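Long-range contact in actinorhodin polyketide putative beta-ketoacyl synthase 2 (Streptomyces coelicolor A3, PDB 1TQY), which is the chain length factor of a type II polyketide synthase, probably working with a ketosynthase partner to build the polyketide chain of actinorhodin: residues 117-122 with 137-142. Numbering follows the deposited sequence.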
ATOM      1  N   PHE B 117       7.369   5.929 -11.288  1.00 24.40           N
ATOM      2  CA  PHE B 117       6.954   7.114 -12.018  1.00 23.53           C
ATOM      3  C   PHE B 117       7.742   7.448 -13.297  1.00 22.30           C
ATOM      4  O   PHE B 117       7.131   7.835 -14.285  1.00 21.62           O
ATOM      5  CB  PHE B 117       6.921   8.327 -11.086  1.00 22.37           C
ATOM      6  CG  PHE B 117       5.861   9.330 -11.456  1.00 21.44           C
ATOM      7  CD1 PHE B 117       4.516   9.026 -11.288  1.00 19.43           C
ATOM      8  CD2 PHE B 117       6.203  10.542 -12.042  1.00 19.23           C
ATOM      9  CE1 PHE B 117       3.524   9.907 -11.701  1.00 18.42           C
ATOM     10  CE2 PHE B 117       5.212  11.431 -12.461  1.00 20.97           C
ATOM     11  CZ  PHE B 117       3.871  11.109 -12.292  1.00 20.14           C
ATOM     12  N   ASP B 118       9.071   7.315 -13.289  1.00 22.80           N
ATOM     13  CA  ASP B 118       9.844   7.596 -14.491  1.00 24.23           C
ATOM     14  C   ASP B 118       9.300   6.692 -15.597  1.00 25.14           C
ATOM     15  O   ASP B 118       9.035   7.133 -16.714  1.00 27.38           O
ATOM     16  CB  ASP B 118      11.331   7.297 -14.289  1.00 24.63           C
ATOM     17  CG  ASP B 118      12.140   7.481 -15.576  1.00 25.92           C
ATOM     18  OD1 ASP B 118      12.498   8.625 -15.916  1.00 24.67           O
ATOM     19  OD2 ASP B 118      12.407   6.476 -16.248  1.00 25.63           O
ATOM     20  N   PHE B 119       9.124   5.420 -15.269  1.00 24.86           N
ATOM     21  CA  PHE B 119       8.616   4.460 -16.231  1.00 24.57           C
ATOM     22  C   PHE B 119       7.228   4.838 -16.730  1.00 23.60           C
ATOM     23  O   PHE B 119       6.986   4.871 -17.935  1.00 22.01           O
ATOM     24  CB  PHE B 119       8.582   3.048 -15.623  1.00 24.27           C
ATOM     25  CG  PHE B 119       8.417   1.950 -16.646  1.00 24.55           C
ATOM     26  CD1 PHE B 119       7.194   1.739 -17.277  1.00 21.94           C
ATOM     27  CD2 PHE B 119       9.504   1.158 -17.008  1.00 25.72           C
ATOM     28  CE1 PHE B 119       7.051   0.760 -18.257  1.00 24.14           C
ATOM     29  CE2 PHE B 119       9.371   0.176 -17.989  1.00 26.37           C
ATOM     30  CZ  PHE B 119       8.140  -0.022 -18.614  1.00 24.44           C
ATOM     31  N   THR B 120       6.307   5.142 -15.823  1.00 22.81           N
ATOM     32  CA  THR B 120       4.959   5.468 -16.275  1.00 23.64           C
ATOM     33  C   THR B 120       4.877   6.770 -17.078  1.00 21.50           C
ATOM     34  O   THR B 120       4.042   6.889 -17.976  1.00 20.89           O
ATOM     35  CB  THR B 120       3.947   5.497 -15.081  1.00 24.33           C
ATOM     36  OG1 THR B 120       2.620   5.383 -15.591  1.00 27.81           O
ATOM     37  CG2 THR B 120       4.040   6.803 -14.295  1.00 26.45           C
ATOM     38  N   HIS B 121       5.732   7.744 -16.761  1.00 21.42           N
ATOM     39  CA  HIS B 121       5.725   9.011 -17.496  1.00 20.11           C
ATOM     40  C   HIS B 121       6.046   8.732 -18.968  1.00 21.31           C
ATOM     41  O   HIS B 121       5.359   9.214 -19.874  1.00 22.26           O
ATOM     42  CB  HIS B 121       6.757   9.976 -16.909  1.00 19.05           C
ATOM     43  CG  HIS B 121       6.783  11.326 -17.568  1.00 21.01           C
ATOM     44  ND1 HIS B 121       7.731  12.278 -17.261  1.00 19.71           N
ATOM     45  CD2 HIS B 121       6.002  11.873 -18.533  1.00 19.45           C
ATOM     46  CE1 HIS B 121       7.536  13.351 -18.008  1.00 19.26           C
ATOM     47  NE2 HIS B 121       6.495  13.131 -18.788  1.00 19.64           N
ATOM     48  N   ARG B 122       7.082   7.938 -19.210  1.00 21.17           N
ATOM     49  CA  ARG B 122       7.455   7.604 -20.585  1.00 22.48           C
ATOM     50  C   ARG B 122       6.312   6.869 -21.285  1.00 22.40           C
ATOM     51  O   ARG B 122       6.086   7.056 -22.486  1.00 22.67           O
ATOM     52  CB  ARG B 122       8.727   6.740 -20.601  1.00 21.33           C
ATOM     53  CG  ARG B 122       9.910   7.395 -19.910  1.00 21.10           C
ATOM     54  CD  ARG B 122      11.062   6.443 -19.704  1.00 20.23           C
ATOM     55  NE  ARG B 122      12.124   7.093 -18.947  1.00 22.28           N
ATOM     56  CZ  ARG B 122      12.835   8.124 -19.393  1.00 22.31           C
ATOM     57  NH1 ARG B 122      12.603   8.617 -20.600  1.00 23.87           N
ATOM     58  NH2 ARG B 122      13.761   8.681 -18.625  1.00 20.19           N
ATOM     59  N   VAL B 137       4.763  -3.685 -22.729  1.00 26.31           N
ATOM     60  CA  VAL B 137       4.051  -4.818 -22.174  1.00 25.40           C
ATOM     61  C   VAL B 137       4.325  -4.899 -20.665  1.00 24.79           C
ATOM     62  O   VAL B 137       3.713  -5.702 -19.963  1.00 23.96           O
ATOM     63  CB  VAL B 137       4.476  -6.154 -22.871  1.00 24.05           C
ATOM     64  CG1 VAL B 137       3.984  -6.166 -24.316  1.00 23.51           C
ATOM     65  CG2 VAL B 137       5.994  -6.309 -22.834  1.00 23.73           C
ATOM     66  N   TYR B 138       5.237  -4.056 -20.171  1.00 25.29           N
ATOM     67  CA  TYR B 138       5.583  -4.027 -18.741  1.00 26.07           C
ATOM     68  C   TYR B 138       4.893  -2.894 -17.972  1.00 27.21           C
ATOM     69  O   TYR B 138       4.950  -2.850 -16.741  1.00 27.43           O
ATOM     70  CB  TYR B 138       7.094  -3.872 -18.538  1.00 25.49           C
ATOM     71  CG  TYR B 138       7.913  -4.858 -19.316  1.00 27.94           C
ATOM     72  CD1 TYR B 138       7.705  -6.234 -19.168  1.00 29.47           C
ATOM     73  CD2 TYR B 138       8.864  -4.417 -20.242  1.00 28.56           C
ATOM     74  CE1 TYR B 138       8.417  -7.151 -19.929  1.00 31.82           C
ATOM     75  CE2 TYR B 138       9.587  -5.324 -21.013  1.00 30.58           C
ATOM     76  CZ  TYR B 138       9.355  -6.692 -20.855  1.00 32.78           C
ATOM     77  OH  TYR B 138      10.035  -7.604 -21.631  1.00 35.76           O
ATOM     78  N   GLU B 139       4.249  -1.979 -18.686  1.00 26.09           N
ATOM     79  CA  GLU B 139       3.577  -0.859 -18.027  1.00 26.49           C
ATOM     80  C   GLU B 139       2.550  -1.361 -17.021  1.00 27.44           C
ATOM     81  O   GLU B 139       2.244  -0.679 -16.043  1.00 24.58           O
ATOM     82  CB  GLU B 139       2.894   0.038 -19.062  1.00 24.71           C
ATOM     83  CG  GLU B 139       1.994   1.124 -18.484  1.00 25.37           C
ATOM     84  CD  GLU B 139       2.726   2.192 -17.665  1.00 24.64           C
ATOM     85  OE1 GLU B 139       3.959   2.130 -17.483  1.00 24.33           O
ATOM     86  OE2 GLU B 139       2.042   3.120 -17.197  1.00 24.31           O
ATOM     87  N   SER B 140       2.035  -2.564 -17.265  1.00 27.82           N
ATOM     88  CA  SER B 140       1.027  -3.180 -16.404  1.00 27.85           C
ATOM     89  C   SER B 140       1.516  -3.490 -14.994  1.00 27.28           C
ATOM     90  O   SER B 140       0.708  -3.626 -14.077  1.00 27.29           O
ATOM     91  CB  SER B 140       0.501  -4.466 -17.049  1.00 29.10           C
ATOM     92  OG  SER B 140       1.574  -5.354 -17.324  1.00 31.39           O
ATOM     93  N   PHE B 141       2.827  -3.598 -14.801  1.00 27.21           N
ATOM     94  CA  PHE B 141       3.324  -3.900 -13.464  1.00 26.87           C
ATOM     95  C   PHE B 141       4.591  -3.156 -13.046  1.00 26.57           C
ATOM     96  O   PHE B 141       5.059  -3.327 -11.923  1.00 26.36           O
ATOM     97  CB  PHE B 141       3.566  -5.402 -13.316  1.00 26.33           C
ATOM     98  CG  PHE B 141       4.664  -5.928 -14.200  1.00 26.71           C
ATOM     99  CD1 PHE B 141       4.368  -6.564 -15.401  1.00 26.95           C
ATOM    100  CD2 PHE B 141       5.995  -5.790 -13.828  1.00 26.29           C
ATOM    101  CE1 PHE B 141       5.382  -7.052 -16.221  1.00 25.49           C
ATOM    102  CE2 PHE B 141       7.017  -6.275 -14.643  1.00 27.49           C
ATOM    103  CZ  PHE B 141       6.706  -6.909 -15.839  1.00 27.38           C
ATOM    104  N   ALA B 142       5.153  -2.347 -13.938  1.00 24.91           N
ATOM    105  CA  ALA B 142       6.371  -1.599 -13.615  1.00 24.36           C
ATOM    106  C   ALA B 142       6.085  -0.344 -12.805  1.00 23.50           C
ATOM    107  O   ALA B 142       6.970   0.172 -12.131  1.00 21.58           O
ATOM    108  CB  ALA B 142       7.101  -1.227 -14.888  1.00 23.37           C
TER
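Thr-120 and Glu-139 make the one hydrogen bond between residues 117-122 and 137-142. The hydroxyl OG1 of Thr-120 donates to OE2 of Glu-139 at 2.8 Å, on the syn lone pair of the carboxylate. The Glu-139 chain bends at chi2 (65°), which turns CD out of the extended line of the chain. The other oxygen, OE1, lies in the plane of the Phe-119 ring, at its edge, 3.3 Å from CD1 of Phe-119. Ring and carboxylate are nearly coplanar, with 12° between their planes. The weakly positive ring hydrogens on this edge probably offset part of the charge on the oxygen. OE1 is buried and has no hydrogen-bond partner in the model. One face of the Phe-119 ring takes CB of Ala-142, a CH-pi contact with CB 3.7 Å from the ring centroid and almost on the ring normal. CB of Tyr-138 packs obliquely against CZ of Phe-119 at 4.0 Å. Tyr-138 O accepts from the N atoms of both Phe-141 and Ala-142, which sets the backbone that carries Ala-142 CB. Phe-119 N, in the first turn of helix 117-129, is hydrogen-bonded to OD1 of Asp-77. The partner protein chain also packs on Glu-139, and one of its aromatic side chains stacks on the His-121 ring. The contact joins the start of helix 117-129 to the short helix 139-142. Both lie in the mostly helical connection between strands 106-111 and 163-166 of the thiolase-like ketosynthase fold, beside the heterodimer interface.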